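Export chaperone SatS (Mycobacterium tuberculosis H37Rv, PDB 6DNM) acts as a chaperone for the SecA2 protein export pathway, probably by binding exported proteins before they are handed over for secretion. Local coordinates at residues C35-D39 with R40-L44; L44-G48 with R49-F53. All blocks are in the same frame, centred on the assembly; numbering follows the deposited sequence.

Contact 1. Residues C35-D39 with R40-L44; sequences CYLDD and RPIFL
C35 and L37 pair with I42 and R40 in a two-residue beta hairpin, whose antiparallel strands 29-37 and 40-43 are joined by a type I' turn running from L37 to R40. D38 and D39 occupy the turn with positive phi at both positions, a backbone shape that aspartate tolerates better than most residues.

Backbone hydrogen bonds form two reciprocal pairs. C35 N donates to I42 O at 2.9 Å, and I42 N returns a bond to C35 O. At the turn L37 N donates to R40 O, and R40 N donates to L37 O at 3.0 Å, less straight (146° at the hydrogen) than the other three bonds. P41, lacking an N-H, suits the intervening non-hydrogen-bonded position opposite Y36; its CA lies 3.3 Å from C35 O in a CA-H...O contact.

Apolar contacts fall on both faces. Beside Y36, the pyrrolidine crosses the phenol obliquely, P41 CB to Y36 CE1 at 3.8 Å, while the Y36 hydroxyl hydrogen-bonds D129 of helix 117-134. On the face bearing C35, L37 and I42, the I42 chain is stretched out to its end (chi2 -176°), carrying its terminal methyl diagonally to L37: I42 CD1 lies 3.7 Å from both L37 CB and L37 CD2.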
ATOM      1  N   CYS A  35       3.496   8.102  -4.480  1.00 14.36           N
ATOM      2  CA  CYS A  35       4.557   9.056  -4.193  1.00 15.57           C
ATOM      3  C   CYS A  35       4.204   9.810  -2.921  1.00 15.07           C
ATOM      4  O   CYS A  35       3.136   9.615  -2.333  1.00 15.34           O
ATOM      5  CB  CYS A  35       4.757  10.041  -5.347  1.00 16.30           C
ATOM      6  SG  CYS A  35       3.384  11.171  -5.570  1.00 19.03           S
ATOM      7  N   TYR A  36       5.109  10.682  -2.493  1.00 16.04           N
ATOM      8  CA  TYR A  36       4.857  11.588  -1.382  1.00 17.16           C
ATOM      9  C   TYR A  36       5.077  13.014  -1.856  1.00 18.82           C
ATOM     10  O   TYR A  36       6.083  13.309  -2.510  1.00 19.87           O
ATOM     11  CB  TYR A  36       5.777  11.280  -0.212  1.00 18.06           C
ATOM     12  CG  TYR A  36       5.605   9.875   0.300  1.00 17.51           C
ATOM     13  CD1 TYR A  36       4.574   9.540   1.181  1.00 17.27           C
ATOM     14  CD2 TYR A  36       6.452   8.874  -0.119  1.00 18.09           C
ATOM     15  CE1 TYR A  36       4.417   8.231   1.646  1.00 17.30           C
ATOM     16  CE2 TYR A  36       6.308   7.591   0.334  1.00 18.00           C
ATOM     17  CZ  TYR A  36       5.290   7.257   1.206  1.00 17.80           C
ATOM     18  OH  TYR A  36       5.165   5.947   1.642  1.00 18.42           O
ATOM     19  N   LEU A  37       4.127  13.884  -1.545  1.00 20.75           N
ATOM     20  CA  LEU A  37       4.208  15.300  -1.869  1.00 22.76           C
ATOM     21  C   LEU A  37       3.984  16.052  -0.572  1.00 22.42           C
ATOM     22  O   LEU A  37       2.928  15.897   0.050  1.00 21.35           O
ATOM     23  CB  LEU A  37       3.110  15.669  -2.867  1.00 23.91           C
ATOM     24  CG  LEU A  37       3.116  17.105  -3.381  1.00 26.06           C
ATOM     25  CD1 LEU A  37       4.461  17.445  -4.007  1.00 28.02           C
ATOM     26  CD2 LEU A  37       1.995  17.288  -4.382  1.00 27.50           C
ATOM     27  N   ASP A  38       4.976  16.842  -0.156  1.00 25.17           N
ATOM     28  CA  ASP A  38       4.921  17.593   1.100  1.00 29.33           C
ATOM     29  C   ASP A  38       4.443  16.720   2.260  1.00 30.41           C
ATOM     30  O   ASP A  38       3.488  17.051   2.966  1.00 29.97           O
ATOM     31  CB  ASP A  38       4.067  18.853   0.967  1.00 33.09           C
ATOM     32  CG  ASP A  38       4.452  19.691  -0.228  1.00 36.59           C
ATOM     33  OD1 ASP A  38       5.649  19.698  -0.583  1.00 38.04           O
ATOM     34  OD2 ASP A  38       3.555  20.337  -0.810  1.00 37.38           O
ATOM     35  N   ASP A  39       5.101  15.574   2.430  1.00 32.35           N
ATOM     36  CA  ASP A  39       4.870  14.644   3.534  1.00 35.23           C
ATOM     37  C   ASP A  39       3.539  13.906   3.454  1.00 32.52           C
ATOM     38  O   ASP A  39       3.110  13.316   4.455  1.00 34.76           O
ATOM     39  CB  ASP A  39       4.994  15.313   4.908  1.00 40.33           C
ATOM     40  CG  ASP A  39       6.259  14.924   5.637  1.00 45.25           C
ATOM     41  OD1 ASP A  39       6.386  15.281   6.829  1.00 46.96           O
ATOM     42  OD2 ASP A  39       7.125  14.266   5.022  1.00 46.67           O
ATOM     43  N   ARG A  40       2.862  13.924   2.307  1.00 27.17           N
ATOM     44  CA  ARG A  40       1.577  13.255   2.207  1.00 25.86           C
ATOM     45  C   ARG A  40       1.591  12.258   1.058  1.00 20.93           C
ATOM     46  O   ARG A  40       2.083  12.563  -0.035  1.00 20.01           O
ATOM     47  CB  ARG A  40       0.451  14.272   1.992  1.00 30.31           C
ATOM     48  CG  ARG A  40       0.246  15.184   3.195  1.00 36.89           C
ATOM     49  CD  ARG A  40      -0.754  16.285   2.915  1.00 44.05           C
ATOM     50  NE  ARG A  40      -1.639  15.959   1.802  1.00 49.84           N
ATOM     51  CZ  ARG A  40      -2.910  16.341   1.727  1.00 54.18           C
ATOM     52  NH1 ARG A  40      -3.446  17.064   2.704  1.00 55.59           N
ATOM     53  NH2 ARG A  40      -3.646  16.002   0.677  1.00 55.52           N
ATOM     54  N   PRO A  41       1.069  11.057   1.271  1.00 17.45           N
ATOM     55  CA  PRO A  41       1.055  10.064   0.193  1.00 16.77           C
ATOM     56  C   PRO A  41       0.003  10.401  -0.847  1.00 16.24           C
ATOM     57  O   PRO A  41      -1.131  10.758  -0.519  1.00 17.98           O
ATOM     58  CB  PRO A  41       0.711   8.759   0.916  1.00 17.08           C
ATOM     59  CG  PRO A  41      -0.056   9.199   2.122  1.00 18.07           C
ATOM     60  CD  PRO A  41       0.480  10.547   2.521  1.00 17.63           C
ATOM     61  N   ILE A  42       0.387  10.277  -2.112  1.00 14.73           N
ATOM     62  CA  ILE A  42      -0.548  10.383  -3.229  1.00 15.76           C
ATOM     63  C   ILE A  42      -0.411   9.120  -4.067  1.00 14.49           C
ATOM     64  O   ILE A  42       0.701   8.748  -4.461  1.00 14.71           O
ATOM     65  CB  ILE A  42      -0.324  11.637  -4.104  1.00 17.18           C
ATOM     66  CG1 ILE A  42      -0.175  12.905  -3.253  1.00 19.88           C
ATOM     67  CG2 ILE A  42      -1.481  11.800  -5.071  1.00 18.19           C
ATOM     68  CD1 ILE A  42      -0.052  14.177  -4.073  1.00 23.35           C
ATOM     69  N   PHE A  43      -1.531   8.455  -4.327  1.00 14.72           N
ATOM     70  CA  PHE A  43      -1.538   7.249  -5.142  1.00 13.18           C
ATOM     71  C   PHE A  43      -2.092   7.560  -6.526  1.00 13.48           C
ATOM     72  O   PHE A  43      -2.757   8.573  -6.748  1.00 14.83           O
ATOM     73  CB  PHE A  43      -2.421   6.164  -4.514  1.00 13.43           C
ATOM     74  CG  PHE A  43      -1.865   5.559  -3.253  1.00 13.59           C
ATOM     75  CD1 PHE A  43      -1.197   4.344  -3.285  1.00 14.54           C
ATOM     76  CD2 PHE A  43      -2.068   6.169  -2.024  1.00 13.81           C
ATOM     77  CE1 PHE A  43      -0.716   3.773  -2.127  1.00 14.63           C
ATOM     78  CE2 PHE A  43      -1.587   5.592  -0.856  1.00 15.18           C
ATOM     79  CZ  PHE A  43      -0.913   4.394  -0.911  1.00 15.62           C
ATOM     80  N   LEU A  44      -1.807   6.668  -7.463  1.00 13.12           N
ATOM     81  CA  LEU A  44      -2.503   6.662  -8.738  1.00 12.87           C
ATOM     82  C   LEU A  44      -3.967   6.360  -8.457  1.00 13.73           C
ATOM     83  O   LEU A  44      -4.327   5.226  -8.132  1.00 15.47           O
ATOM     84  CB  LEU A  44      -1.877   5.603  -9.640  1.00 13.88           C
ATOM     85  CG  LEU A  44      -2.462   5.473 -11.038  1.00 13.76           C
ATOM     86  CD1 LEU A  44      -2.168   6.750 -11.848  1.00 16.61           C
ATOM     87  CD2 LEU A  44      -1.897   4.229 -11.736  1.00 15.16           C
TER

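Contact 2. Residues L44-G48 with R49-F53; sequences LGRNG and RISVF
The side chains of L44 and F53 cross at about a right angle, L44 CD2 reaching F53 CE2 at 3.8 Å. L44 CG is anti to the backbone N (chi1 -179°), which extends the branched end toward the ring. This apolar meeting lies at the open end of a beta hairpin in which the short strand 45-46 turns back antiparallel to strand 49-52. At the other end N47 and G48 form the corner of a type I' turn from R46 to R49; asparagine adopts the required left-handed backbone conformation readily, and glycine more easily still.

Three backbone hydrogen bonds tie the strands. S51 N donates to L44 O at 2.8 Å. Nearer the turn, R46 and R49 bond reciprocally: R46 N donates to R49 O at 3.1 Å, with the N-H noticeably bent (141°), and R49 N donates to R46 O at 3.1 Å. Between these rungs G45, with no side chain, lets its CA come to 3.2 Å from R49 O, a CA-H...O contact.

The polar ends of R46 and S51 converge without bonding to each other, R46 NH2 lying 3.9 Å from S51 OG. They share the carboxylate of E190, R46 by a salt bridge and S51 by a hydrogen bond, and this probably offsets the arginine's charge.

Strand 187-189 pairs with strand 49-52 on the flank away from strand 45-46, while L44 and F53 pack against helix 56-63 and I50 against helix 117-134.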
ATOM      1  N   LEU A  44      -1.807   6.668  -7.463  1.00 13.12           N
ATOM      2  CA  LEU A  44      -2.503   6.662  -8.738  1.00 12.87           C
ATOM      3  C   LEU A  44      -3.967   6.360  -8.457  1.00 13.73           C
ATOM      4  O   LEU A  44      -4.327   5.226  -8.132  1.00 15.47           O
ATOM      5  CB  LEU A  44      -1.877   5.603  -9.640  1.00 13.88           C
ATOM      6  CG  LEU A  44      -2.462   5.473 -11.038  1.00 13.76           C
ATOM      7  CD1 LEU A  44      -2.168   6.750 -11.848  1.00 16.61           C
ATOM      8  CD2 LEU A  44      -1.897   4.229 -11.736  1.00 15.16           C
ATOM      9  N   GLY A  45      -4.811   7.376  -8.537  1.00 14.23           N
ATOM     10  CA  GLY A  45      -6.195   7.226  -8.135  1.00 15.01           C
ATOM     11  C   GLY A  45      -6.887   8.566  -8.174  1.00 16.53           C
ATOM     12  O   GLY A  45      -6.312   9.577  -8.585  1.00 16.96           O
ATOM     13  N   ARG A  46      -8.142   8.555  -7.732  1.00 16.95           N
ATOM     14  CA  ARG A  46      -8.936   9.772  -7.677  1.00 19.62           C
ATOM     15  C   ARG A  46      -9.977   9.617  -6.584  1.00 20.21           C
ATOM     16  O   ARG A  46     -10.405   8.501  -6.276  1.00 20.29           O
ATOM     17  CB  ARG A  46      -9.641  10.048  -9.014  1.00 23.33           C
ATOM     18  CG  ARG A  46     -10.539   8.897  -9.465  1.00 28.50           C
ATOM     19  CD  ARG A  46     -10.767   8.886 -10.975  1.00 33.19           C
ATOM     20  NE  ARG A  46     -11.814   7.942 -11.363  1.00 36.16           N
ATOM     21  CZ  ARG A  46     -11.590   6.703 -11.794  1.00 38.02           C
ATOM     22  NH1 ARG A  46     -12.608   5.919 -12.123  1.00 38.94           N
ATOM     23  NH2 ARG A  46     -10.349   6.246 -11.898  1.00 38.21           N
ATOM     24  N   ASN A  47     -10.366  10.745  -5.992  1.00 20.75           N
ATOM     25  CA  ASN A  47     -11.439  10.778  -4.995  1.00 22.84           C
ATOM     26  C   ASN A  47     -11.190   9.799  -3.846  1.00 22.33           C
ATOM     27  O   ASN A  47     -12.102   9.115  -3.373  1.00 23.23           O
ATOM     28  CB  ASN A  47     -12.808  10.564  -5.644  1.00 26.80           C
ATOM     29  CG  ASN A  47     -13.067  11.539  -6.780  1.00 30.96           C
ATOM     30  OD1 ASN A  47     -12.789  12.728  -6.656  1.00 32.88           O
ATOM     31  ND2 ASN A  47     -13.594  11.038  -7.894  1.00 32.51           N
ATOM     32  N   GLY A  48      -9.940   9.723  -3.397  1.00 20.49           N
ATOM     33  CA  GLY A  48      -9.613   8.887  -2.254  1.00 19.34           C
ATOM     34  C   GLY A  48      -9.606   7.392  -2.486  1.00 19.75           C
ATOM     35  O   GLY A  48      -9.522   6.635  -1.509  1.00 19.82           O
ATOM     36  N   ARG A  49      -9.694   6.935  -3.735  1.00 17.97           N
ATOM     37  CA  ARG A  49      -9.619   5.512  -4.051  1.00 18.38           C
ATOM     38  C   ARG A  49      -8.460   5.260  -5.005  1.00 16.70           C
ATOM     39  O   ARG A  49      -8.237   6.022  -5.953  1.00 16.50           O
ATOM     40  CB  ARG A  49     -10.928   4.987  -4.659  1.00 20.63           C
ATOM     41  CG  ARG A  49     -12.161   5.109  -3.754  1.00 24.30           C
ATOM     42  CD  ARG A  49     -13.092   3.893  -3.877  1.00 29.61           C
ATOM     43  NE  ARG A  49     -13.639   3.726  -5.220  1.00 35.24           N
ATOM     44  CZ  ARG A  49     -13.933   2.548  -5.762  1.00 36.60           C
ATOM     45  NH1 ARG A  49     -13.726   1.430  -5.080  1.00 35.65           N
ATOM     46  NH2 ARG A  49     -14.427   2.485  -6.990  1.00 38.49           N
ATOM     47  N   ILE A  50      -7.736   4.179  -4.746  1.00 16.03           N
ATOM     48  CA  ILE A  50      -6.494   3.849  -5.435  1.00 14.97           C
ATOM     49  C   ILE A  50      -6.810   2.932  -6.606  1.00 14.44           C
ATOM     50  O   ILE A  50      -7.410   1.867  -6.424  1.00 15.45           O
ATOM     51  CB  ILE A  50      -5.531   3.147  -4.464  1.00 15.28           C
ATOM     52  CG1 ILE A  50      -5.217   4.053  -3.269  1.00 16.81           C
ATOM     53  CG2 ILE A  50      -4.276   2.657  -5.192  1.00 15.01           C
ATOM     54  CD1 ILE A  50      -4.710   3.301  -2.061  1.00 17.57           C
ATOM     55  N   SER A  51      -6.376   3.321  -7.805  1.00 13.87           N
ATOM     56  CA  SER A  51      -6.519   2.458  -8.974  1.00 14.42           C
ATOM     57  C   SER A  51      -5.508   1.318  -8.906  1.00 14.57           C
ATOM     58  O   SER A  51      -4.299   1.558  -8.831  1.00 15.31           O
ATOM     59  CB  SER A  51      -6.286   3.267 -10.248  1.00 14.79           C
ATOM     60  OG  SER A  51      -7.343   4.181 -10.476  1.00 16.55           O
ATOM     61  N   VAL A  52      -5.999   0.076  -8.953  1.00 13.58           N
ATOM     62  CA  VAL A  52      -5.138  -1.099  -8.916  1.00 12.78           C
ATOM     63  C   VAL A  52      -5.283  -1.907 -10.197  1.00 12.72           C
ATOM     64  O   VAL A  52      -6.344  -1.937 -10.830  1.00 15.12           O
ATOM     65  CB  VAL A  52      -5.387  -1.981  -7.675  1.00 13.60           C
ATOM     66  CG1 VAL A  52      -4.990  -1.218  -6.423  1.00 13.93           C
ATOM     67  CG2 VAL A  52      -6.839  -2.455  -7.610  1.00 14.04           C
ATOM     68  N   PHE A  53      -4.198  -2.602 -10.546  1.00 12.70           N
ATOM     69  CA  PHE A  53      -4.058  -3.335 -11.801  1.00 12.36           C
ATOM     70  C   PHE A  53      -3.515  -4.730 -11.523  1.00 13.60           C
ATOM     71  O   PHE A  53      -2.687  -4.912 -10.629  1.00 14.05           O
ATOM     72  CB  PHE A  53      -3.137  -2.564 -12.763  1.00 13.94           C
ATOM     73  CG  PHE A  53      -3.662  -1.203 -13.093  1.00 14.06           C
ATOM     74  CD1 PHE A  53      -4.457  -1.008 -14.217  1.00 15.27           C
ATOM     75  CD2 PHE A  53      -3.418  -0.123 -12.247  1.00 14.50           C
ATOM     76  CE1 PHE A  53      -4.988   0.245 -14.495  1.00 15.55           C
ATOM     77  CE2 PHE A  53      -3.940   1.130 -12.524  1.00 16.24           C
ATOM     78  CZ  PHE A  53      -4.718   1.314 -13.648  1.00 15.89           C
TER

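In the fold
Contacts 1 and 2 are successive hairpins of the same build, each with a type I' turn, their centres about 12 Å apart. L44 belongs to both, and F43 CG packs 3.7 Å from I50 CG1 where they touch. They serve different sheets: contact 1 places strand 40-43 at the edge of the sheet, beside strand 29-37, with strands 19-24 and 98-100 beyond, and contact 2 joins the sheet completed by strand 187-189. Contact 1 is mostly exposed, with acidic residues at its turn and C35 and P41 buried nearer its base. Contact 2 is more deeply buried, particularly at L44, I50, S51 and F53, and its arginine-serine side is tied to the chain's C-terminal residue. Helix 117-134 packs against both.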